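Local coordinates for conserved protein with 2 CBS domains (Pyrobaculum aerophilum, PDB 2RIH) that binds AMP and, as a pair of CBS domains, probably serves as a nucleotide-sensing or regulatory module, at residues A[15-20]-A[111-116]; A[38-43]-A[51-56]; A[79-84]-A[99-104]. All coordinates share one frame; numbering follows the deposited sequence.

Interaction 1. Residues A[15-20]-A[111-116]; sequences PVSLPE and GELVGV
Residues 15-20 and 111-116 share no backbone hydrogen bond; they come closest where the CA atoms of Pro15 and Gly115 lie 4.8 Å apart, and from there strand 16-19 draws away from strand 113-118. Pro15 contributes more than any other residue, through its compact ring. Its outermost carbon, CG, meets Leu113 CD2 tip to tip at 3.6 Å, while CB, at the ring's attachment to CA, lies 3.9 Å from Val116 CG2. Between these two side chains the ring rests on bare backbone, with CG 3.8 Å from Gly115 CA and CD 3.6 Å from Val114 O. Glycine suits that place: Val114 and Gly115 form a classic beta bulge opposite Val106, and Gly115 takes a nearly fully extended backbone that a bulkier residue adopts less readily. Leu113, with CG anti to its backbone N (chi1 178°), holds its branch toward the proline, and the same CD2 also reaches Ser17 CB at 4.0 Å. The contact is thus a small apolar bridge between the two CBS domains. Just beyond Pro15, Val16 belongs to one AMP site; it and Leu18 pack on helix 24-34, and strand 16-19 pairs with strand 38-43. On the other side, Val116 touches Leu38 and Val40 of that same strand, as well as His103, while Leu113 lies on Val105 of strand 103-107.

Interaction 2. Residues A[38-43]-A[51-56]; sequences LAVLTA and VAVVSE. With SO4 (sulfate ion), chain C.
Leu38 sets CG anti to its backbone N (chi1 -170°), and Val53 sets CG1 anti to its carbonyl carbon, so that the two branched side chains cross obliquely on one face of the antiparallel beta hairpin of the first CBS domain. Leu38 CD2 lies 3.9 Å from Val53 CG1, and the other methyl, CD1, packs against Ser55 CB. On the opposite face Leu41, with CG beside its backbone N, extends CD1 to within 4.1 Å of Val54 CG2. Ala39, Leu41 and Val54 pack on Val27 of helix 24-34, the small Ala39 probably allowing close approach, while Ala52 meets Met74 and Ala77. Leu38, Val40 and Val53 instead meet Val105 of the second CBS domain. Beta-branched valines suit such extended strands, which are packed on both faces.

The backbone ladder is regular at first. Ala39 N donates to Val54 O at 2.9 Å, and Val54 N returns the bond to Ala39 O; next, Leu41 N reaches Ala52 O at 2.7 Å, from above the carbonyl plane. Then a classic bulge intervenes, with Val51 and Ala52 both facing Leu41. Leu41 O is gripped twice: Val51 N approaches almost straight (175°) at 2.9 Å, in the carbonyl plane, and Ala52 N lies farther off at 3.3 Å, above it.

Leu38 and Ser55, paired at the far end, belong to different AMP sites. No AMP is bound to this chain in the model; the sulfates there probably come from the crystallisation liquor. Ser55 is the N-cap of helix 56-64; its OG makes a weak bond to Arg57 N, and Asp58 accepts from its backbone N. With OG held between backbone N and carbonyl carbon (chi1 65°), Ser55 donates from OG to sulfate (chain C) O4 at 2.8 Å.

Interaction 3. Residues A[79-84]-A[99-104]; sequences SPITVL and HNIRHV. With SO4 (sulfate ion), chain C; SO4 (sulfate ion), chain D; SO4 (sulfate ion), chain F.
Ile81, the chief contributor, packs against both His99 and Ile101. Its CD1 sits over a face of the His99 ring, 4.2 Å from the centroid and 28° off the normal, a CH-pi contact; Ile101, with CG1 in the crowded position between backbone N and carbonyl carbon, brings its CD1 to 3.7 Å from Ile81 CB. Isoleucine suits the place: CD1 and CG2 serve the His99 ring, CB and CG1 serve Ile101 CD1. Val104 CG2 meets Val83 CG2 at 3.8 Å, the side chains crossing at about a right angle, and Val104 CA makes a C-H...O contact with Ile81 O. This is the beta-alpha-beta unit of the second CBS domain, joining strands 82-84 and 103-107 through helix 89-99, which a Schellman motif at Asn100 ends. The turn into the second strand lines the AMP sites: Arg102 belongs to one, His103 to both. Arg102 holds sulfate (chain C) by backbone and side chain together: N donates to O2 at 3.1 Å, NE points almost straight (174°) at O1, also 3.1 Å away, and NH2 donates to O3. An alanine here would remove the guanidinium bonds to O1 and O3, keeping only the backbone donor, and would probably weaken anion binding. The His103 ring edge meets two sulfates, ND1 donating to O2 of sulfate (chain C) at 2.8 Å and NE2 to O4 of sulfate (chain D) at 2.7 Å, which may favour an imidazolium.

From the N terminus, residues 15-20 open the longest loop, which interaction 1 closes only at 111-116, joining the first CBS domain to the second. Interactions 2 and 3 both lie within that span, one after the other, and none cross. Interaction 2 closes a short hairpin loop inside the first domain; interaction 3 then closes a helical connection inside the second. Interactions 1 and 2 share a sheet, with a probable hydrogen bond from Val40 N to Val16 O, while Val116 and strand 103-107 place interactions 1 and 3 in the other. Between 2 and 3, Leu38 packs on His103, Pro80 lies against Val51 and Ala52, and one sulfate (chain C) touches both.

Interaction 1. Residues A[15-20]-A[111-116]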
loop_
_atom_site.group_PDB
_atom_site.type_symbol
_atom_site.label_atom_id
_atom_site.label_comp_id
_atom_site.label_asym_id
_atom_site.label_seq_id
_atom_site.Cartn_x
_atom_site.Cartn_y
_atom_site.Cartn_z
ATOM N N PRO A 15 16.011 4.355 -3.693
ATOM C CA PRO A 15 14.736 4.945 -3.341
ATOM C C PRO A 15 14.333 6.026 -4.332
ATOM O O PRO A 15 15.191 6.619 -4.993
ATOM C CB PRO A 15 14.999 5.548 -1.958
ATOM C CG PRO A 15 16.433 5.815 -1.937
ATOM C CD PRO A 15 17.068 4.724 -2.741
ATOM N N VAL A 16 13.029 6.246 -4.447
ATOM C CA VAL A 16 12.510 7.357 -5.214
ATOM C C VAL A 16 12.644 8.614 -4.355
ATOM O O VAL A 16 12.038 8.721 -3.283
ATOM C CB VAL A 16 11.031 7.148 -5.604
ATOM C CG1 VAL A 16 10.454 8.414 -6.211
ATOM C CG2 VAL A 16 10.906 5.995 -6.569
ATOM N N SER A 17 13.475 9.546 -4.800
ATOM C CA SER A 17 13.593 10.818 -4.113
ATOM C C SER A 17 13.478 11.958 -5.108
ATOM O O SER A 17 13.910 11.843 -6.248
ATOM C CB SER A 17 14.901 10.914 -3.322
ATOM O OG SER A 17 16.023 10.920 -4.179
ATOM N N LEU A 18 12.869 13.046 -4.655
ATOM C CA LEU A 18 12.713 14.248 -5.444
ATOM C C LEU A 18 13.046 15.431 -4.537
ATOM O O LEU A 18 12.924 15.326 -3.316
ATOM C CB LEU A 18 11.280 14.371 -5.976
ATOM C CG LEU A 18 10.772 13.318 -6.970
ATOM C CD1 LEU A 18 10.194 12.085 -6.251
ATOM C CD2 LEU A 18 9.732 13.927 -7.880
ATOM N N PRO A 19 13.501 16.552 -5.123
ATOM C CA PRO A 19 13.682 17.725 -4.266
ATOM C C PRO A 19 12.361 18.188 -3.641
ATOM O O PRO A 19 11.278 17.928 -4.182
ATOM C CB PRO A 19 14.267 18.786 -5.206
ATOM C CG PRO A 19 14.019 18.297 -6.586
ATOM C CD PRO A 19 13.887 16.805 -6.520
ATOM N N GLU A 20 12.475 18.852 -2.497
ATOM C CA GLU A 20 11.326 19.331 -1.725
ATOM C C GLU A 20 10.369 20.277 -2.464
ATOM O O GLU A 20 9.256 20.505 -1.994
ATOM C CB GLU A 20 11.813 20.001 -0.433
ATOM C CG GLU A 20 12.785 21.167 -0.623
ATOM C CD GLU A 20 13.135 21.836 0.690
ATOM O OE1 GLU A 20 14.329 21.975 0.990
ATOM O OE2 GLU A 20 12.209 22.212 1.430
ATOM N N GLY A 111 22.486 10.007 8.865
ATOM C CA GLY A 111 21.177 10.552 8.503
ATOM C C GLY A 111 20.901 10.630 7.015
ATOM O O GLY A 111 19.919 11.239 6.594
ATOM N N GLU A 112 21.755 10.005 6.214
ATOM C CA GLU A 112 21.595 10.024 4.765
ATOM C C GLU A 112 20.630 8.928 4.339
ATOM O O GLU A 112 20.568 7.866 4.959
ATOM C CB GLU A 112 22.948 9.844 4.077
ATOM C CG GLU A 112 23.951 10.933 4.435
ATOM C CD GLU A 112 25.378 10.596 4.049
ATOM O OE1 GLU A 112 25.702 9.402 3.870
ATOM O OE2 GLU A 112 26.182 11.538 3.938
ATOM N N LEU A 113 19.876 9.209 3.281
ATOM C CA LEU A 113 18.931 8.255 2.713
ATOM C C LEU A 113 19.654 7.056 2.108
ATOM O O LEU A 113 20.540 7.215 1.278
ATOM C CB LEU A 113 18.095 8.947 1.639
ATOM C CG LEU A 113 17.067 8.125 0.864
ATOM C CD1 LEU A 113 15.962 7.594 1.771
ATOM C CD2 LEU A 113 16.498 8.997 -0.234
ATOM N N VAL A 114 19.271 5.860 2.546
ATOM C CA VAL A 114 19.800 4.614 2.015
ATOM C C VAL A 114 18.744 3.951 1.126
ATOM O O VAL A 114 19.028 3.469 0.032
ATOM C CB VAL A 114 20.169 3.650 3.169
ATOM C CG1 VAL A 114 20.801 2.369 2.617
ATOM C CG2 VAL A 114 21.114 4.334 4.149
ATOM N N GLY A 115 17.515 3.920 1.614
ATOM C CA GLY A 115 16.441 3.307 0.878
ATOM C C GLY A 115 15.118 3.509 1.560
ATOM O O GLY A 115 14.999 4.289 2.528
ATOM N N VAL A 116 14.127 2.808 1.022
ATOM C CA VAL A 116 12.789 2.763 1.567
ATOM C C VAL A 116 12.392 1.290 1.665
ATOM O O VAL A 116 12.495 0.531 0.695
ATOM C CB VAL A 116 11.788 3.531 0.673
ATOM C CG1 VAL A 116 10.332 3.300 1.153
ATOM C CG2 VAL A 116 12.136 5.015 0.641
#

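Interaction 2. Residues A[38-43]-A[51-56]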
loop_
_atom_site.group_PDB
_atom_site.type_symbol
_atom_site.label_atom_id
_atom_site.label_comp_id
_atom_site.label_asym_id
_atom_site.label_seq_id
_atom_site.Cartn_x
_atom_site.Cartn_y
_atom_site.Cartn_z
ATOM N N LEU A 38 6.196 4.885 -2.075
ATOM C CA LEU A 38 6.659 6.009 -1.261
ATOM C C LEU A 38 7.860 6.732 -1.859
ATOM O O LEU A 38 8.867 6.103 -2.217
ATOM C CB LEU A 38 6.976 5.572 0.174
ATOM C CG LEU A 38 7.233 6.737 1.138
ATOM C CD1 LEU A 38 6.223 6.761 2.274
ATOM C CD2 LEU A 38 8.666 6.733 1.663
ATOM N N ALA A 39 7.715 8.057 -1.969
ATOM C CA ALA A 39 8.763 8.956 -2.407
ATOM C C ALA A 39 9.318 9.758 -1.220
ATOM O O ALA A 39 8.576 10.170 -0.325
ATOM C CB ALA A 39 8.225 9.917 -3.490
ATOM N N VAL A 40 10.625 9.979 -1.220
ATOM C CA VAL A 40 11.265 10.827 -0.224
ATOM C C VAL A 40 11.552 12.203 -0.828
ATOM O O VAL A 40 12.135 12.306 -1.901
ATOM C CB VAL A 40 12.579 10.192 0.297
ATOM C CG1 VAL A 40 13.310 11.139 1.258
ATOM C CG2 VAL A 40 12.298 8.862 0.974
ATOM N N LEU A 41 11.116 13.258 -0.147
ATOM C CA LEU A 41 11.455 14.623 -0.557
ATOM C C LEU A 41 12.719 15.002 0.196
ATOM O O LEU A 41 12.806 14.790 1.405
ATOM C CB LEU A 41 10.315 15.606 -0.287
ATOM C CG LEU A 41 8.986 15.405 -1.039
ATOM C CD1 LEU A 41 8.092 16.639 -0.869
ATOM C CD2 LEU A 41 9.165 15.093 -2.531
ATOM N N THR A 42 13.718 15.504 -0.529
ATOM C CA THR A 42 15.020 15.802 0.059
ATOM C C THR A 42 15.280 17.304 0.107
ATOM O O THR A 42 14.686 18.083 -0.648
ATOM C CB THR A 42 16.172 15.089 -0.704
ATOM O OG1 THR A 42 16.158 15.483 -2.079
ATOM C CG2 THR A 42 16.014 13.568 -0.615
ATOM N N ALA A 43 16.167 17.692 1.018
ATOM C CA ALA A 43 16.521 19.087 1.221
ATOM C C ALA A 43 17.112 19.669 -0.063
ATOM O O ALA A 43 17.931 19.029 -0.729
ATOM C CB ALA A 43 17.513 19.220 2.375
ATOM N N VAL A 51 13.558 15.173 4.141
ATOM C CA VAL A 51 12.797 16.189 4.883
ATOM C C VAL A 51 11.311 15.837 4.944
ATOM O O VAL A 51 10.594 16.297 5.825
ATOM C CB VAL A 51 13.029 17.615 4.318
ATOM C CG1 VAL A 51 14.519 18.000 4.470
ATOM C CG2 VAL A 51 12.578 17.729 2.871
ATOM N N ALA A 52 10.852 14.991 4.029
ATOM C CA ALA A 52 9.448 14.636 3.983
ATOM C C ALA A 52 9.251 13.404 3.136
ATOM O O ALA A 52 10.148 13.006 2.389
ATOM C CB ALA A 52 8.627 15.802 3.418
ATOM N N VAL A 53 8.071 12.807 3.261
ATOM C CA VAL A 53 7.670 11.686 2.429
ATOM C C VAL A 53 6.274 11.920 1.856
ATOM O O VAL A 53 5.421 12.556 2.491
ATOM C CB VAL A 53 7.722 10.335 3.199
ATOM C CG1 VAL A 53 9.148 10.061 3.664
ATOM C CG2 VAL A 53 6.733 10.304 4.390
ATOM N N VAL A 54 6.076 11.415 0.641
ATOM C CA VAL A 54 4.790 11.419 -0.032
ATOM C C VAL A 54 4.531 10.013 -0.551
ATOM O O VAL A 54 5.318 9.481 -1.333
ATOM C CB VAL A 54 4.768 12.402 -1.229
ATOM C CG1 VAL A 54 3.395 12.400 -1.903
ATOM C CG2 VAL A 54 5.135 13.802 -0.773
ATOM N N SER A 55 3.448 9.395 -0.092
ATOM C CA SER A 55 3.073 8.083 -0.593
ATOM C C SER A 55 1.874 8.187 -1.523
ATOM O O SER A 55 1.211 9.226 -1.601
ATOM C CB SER A 55 2.762 7.132 0.554
ATOM O OG SER A 55 1.633 7.577 1.265
ATOM N N GLU A 56 1.625 7.099 -2.238
ATOM C CA GLU A 56 0.443 6.950 -3.073
ATOM C C GLU A 56 -0.842 7.200 -2.281
ATOM O O GLU A 56 -1.855 7.627 -2.843
ATOM C CB GLU A 56 0.424 5.553 -3.702
ATOM C CG GLU A 56 0.389 4.412 -2.716
ATOM C CD GLU A 56 0.661 3.072 -3.366
ATOM O OE1 GLU A 56 1.266 2.216 -2.704
ATOM O OE2 GLU A 56 0.284 2.875 -4.531
HETATM S S SO4 C . 1.818 4.383 3.328
HETATM O O1 SO4 C . 0.897 3.672 4.205
HETATM O O2 SO4 C . 3.187 4.106 3.766
HETATM O O3 SO4 C . 1.689 3.929 1.947
HETATM O O4 SO4 C . 1.525 5.796 3.422
#

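Interaction 3. Residues A[79-84]-A[99-104]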
loop_
_atom_site.group_PDB
_atom_site.type_symbol
_atom_site.label_atom_id
_atom_site.label_comp_id
_atom_site.label_asym_id
_atom_site.label_seq_id
_atom_site.Cartn_x
_atom_site.Cartn_y
_atom_site.Cartn_z
ATOM N N SER A 79 6.126 13.914 7.779
ATOM C CA SER A 79 7.462 13.825 8.361
ATOM C C SER A 79 8.011 12.411 8.165
ATOM O O SER A 79 7.263 11.441 8.305
ATOM C CB SER A 79 7.432 14.173 9.846
ATOM O OG SER A 79 8.738 14.391 10.329
ATOM N N PRO A 80 9.309 12.286 7.813
ATOM C CA PRO A 80 9.849 10.940 7.601
ATOM C C PRO A 80 9.952 10.100 8.884
ATOM O O PRO A 80 10.545 10.540 9.882
ATOM C CB PRO A 80 11.251 11.202 7.013
ATOM C CG PRO A 80 11.256 12.623 6.608
ATOM C CD PRO A 80 10.335 13.313 7.569
ATOM N N ILE A 81 9.350 8.914 8.851
ATOM C CA ILE A 81 9.515 7.924 9.903
ATOM C C ILE A 81 10.659 7.014 9.456
ATOM O O ILE A 81 10.549 6.295 8.457
ATOM C CB ILE A 81 8.234 7.089 10.161
ATOM C CG1 ILE A 81 7.027 7.997 10.480
ATOM C CG2 ILE A 81 8.479 6.062 11.294
ATOM C CD1 ILE A 81 7.254 9.044 11.593
ATOM N N THR A 82 11.759 7.055 10.194
ATOM C CA THR A 82 12.984 6.416 9.754
ATOM C C THR A 82 13.439 5.253 10.628
ATOM O O THR A 82 13.094 5.162 11.804
ATOM C CB THR A 82 14.153 7.425 9.714
ATOM O OG1 THR A 82 14.425 7.875 11.041
ATOM C CG2 THR A 82 13.832 8.631 8.816
ATOM N N VAL A 83 14.225 4.373 10.013
ATOM C CA VAL A 83 15.003 3.364 10.727
ATOM C C VAL A 83 16.417 3.410 10.182
ATOM O O VAL A 83 16.659 3.971 9.118
ATOM C CB VAL A 83 14.431 1.931 10.567
ATOM C CG1 VAL A 83 13.072 1.830 11.232
ATOM C CG2 VAL A 83 14.359 1.525 9.089
ATOM N N LEU A 84 17.350 2.830 10.927
ATOM C CA LEU A 84 18.732 2.713 10.480
ATOM C C LEU A 84 18.886 1.510 9.559
ATOM O O LEU A 84 18.164 0.524 9.698
ATOM C CB LEU A 84 19.685 2.571 11.675
ATOM C CG LEU A 84 19.809 3.765 12.616
ATOM C CD1 LEU A 84 20.505 3.334 13.907
ATOM C CD2 LEU A 84 20.560 4.929 11.944
ATOM N N HIS A 99 2.946 3.492 13.821
ATOM C CA HIS A 99 2.609 4.733 13.116
ATOM C C HIS A 99 1.518 4.555 12.060
ATOM O O HIS A 99 1.142 5.522 11.406
ATOM C CB HIS A 99 3.864 5.359 12.507
ATOM C CG HIS A 99 4.796 5.921 13.534
ATOM N ND1 HIS A 99 4.771 7.245 13.915
ATOM C CD2 HIS A 99 5.753 5.331 14.291
ATOM C CE1 HIS A 99 5.688 7.451 14.844
ATOM N NE2 HIS A 99 6.292 6.303 15.094
ATOM N N ASN A 100 0.999 3.335 11.919
ATOM C CA ASN A 100 -0.071 3.029 10.954
ATOM C C ASN A 100 0.327 3.344 9.515
ATOM O O ASN A 100 -0.459 3.908 8.745
ATOM C CB ASN A 100 -1.376 3.757 11.331
ATOM C CG ASN A 100 -1.894 3.359 12.699
ATOM O OD1 ASN A 100 -1.757 2.211 13.109
ATOM N ND2 ASN A 100 -2.507 4.305 13.405
ATOM N N ILE A 101 1.559 2.965 9.167
ATOM C CA ILE A 101 2.120 3.191 7.840
ATOM C C ILE A 101 2.603 1.868 7.256
ATOM O O ILE A 101 2.660 0.836 7.951
ATOM C CB ILE A 101 3.277 4.246 7.842
ATOM C CG1 ILE A 101 4.418 3.849 8.787
ATOM C CG2 ILE A 101 2.738 5.639 8.196
ATOM C CD1 ILE A 101 5.485 4.949 8.973
ATOM N N ARG A 102 2.913 1.886 5.969
ATOM C CA ARG A 102 3.318 0.673 5.281
ATOM C C ARG A 102 4.700 0.789 4.675
ATOM O O ARG A 102 5.115 -0.073 3.907
ATOM C CB ARG A 102 2.280 0.310 4.229
ATOM C CG ARG A 102 0.963 -0.116 4.835
ATOM C CD ARG A 102 -0.092 -0.253 3.766
ATOM N NE ARG A 102 -0.191 0.996 3.023
ATOM C CZ ARG A 102 -0.685 1.111 1.798
ATOM N NH1 ARG A 102 -1.179 0.054 1.164
ATOM N NH2 ARG A 102 -0.691 2.301 1.212
ATOM N N HIS A 103 5.403 1.858 5.033
ATOM C CA HIS A 103 6.774 2.102 4.595
ATOM C C HIS A 103 7.552 2.733 5.731
ATOM O O HIS A 103 6.960 3.303 6.643
ATOM C CB HIS A 103 6.807 3.077 3.407
ATOM C CG HIS A 103 6.154 2.547 2.170
ATOM N ND1 HIS A 103 4.803 2.681 1.930
ATOM C CD2 HIS A 103 6.663 1.886 1.103
ATOM C CE1 HIS A 103 4.511 2.123 0.768
ATOM N NE2 HIS A 103 5.618 1.628 0.250
ATOM N N VAL A 104 8.877 2.603 5.672
ATOM C CA VAL A 104 9.786 3.386 6.499
ATOM C C VAL A 104 10.966 3.804 5.639
ATOM O O VAL A 104 11.385 3.081 4.719
ATOM C CB VAL A 104 10.315 2.647 7.771
ATOM C CG1 VAL A 104 9.210 2.465 8.786
ATOM C CG2 VAL A 104 10.973 1.316 7.412
HETATM S S SO4 C . 1.818 4.383 3.328
HETATM O O1 SO4 C . 0.897 3.672 4.205
HETATM O O2 SO4 C . 3.187 4.106 3.766
HETATM O O3 SO4 C . 1.689 3.929 1.947
HETATM O O4 SO4 C . 1.525 5.796 3.422
HETATM S S SO4 D . 5.545 -0.952 -2.417
HETATM O O1 SO4 D . 4.796 -1.507 -1.303
HETATM O O2 SO4 D . 6.831 -1.629 -2.520
HETATM O O3 SO4 D . 4.825 -1.171 -3.654
HETATM O O4 SO4 D . 5.748 0.468 -2.219
HETATM S S SO4 F . -4.335 -1.309 3.583
HETATM O O1 SO4 F . -5.420 -1.603 2.655
HETATM O O2 SO4 F . -4.528 -2.050 4.818
HETATM O O3 SO4 F . -3.071 -1.708 3.003
HETATM O O4 SO4 F . -4.327 0.109 3.870
#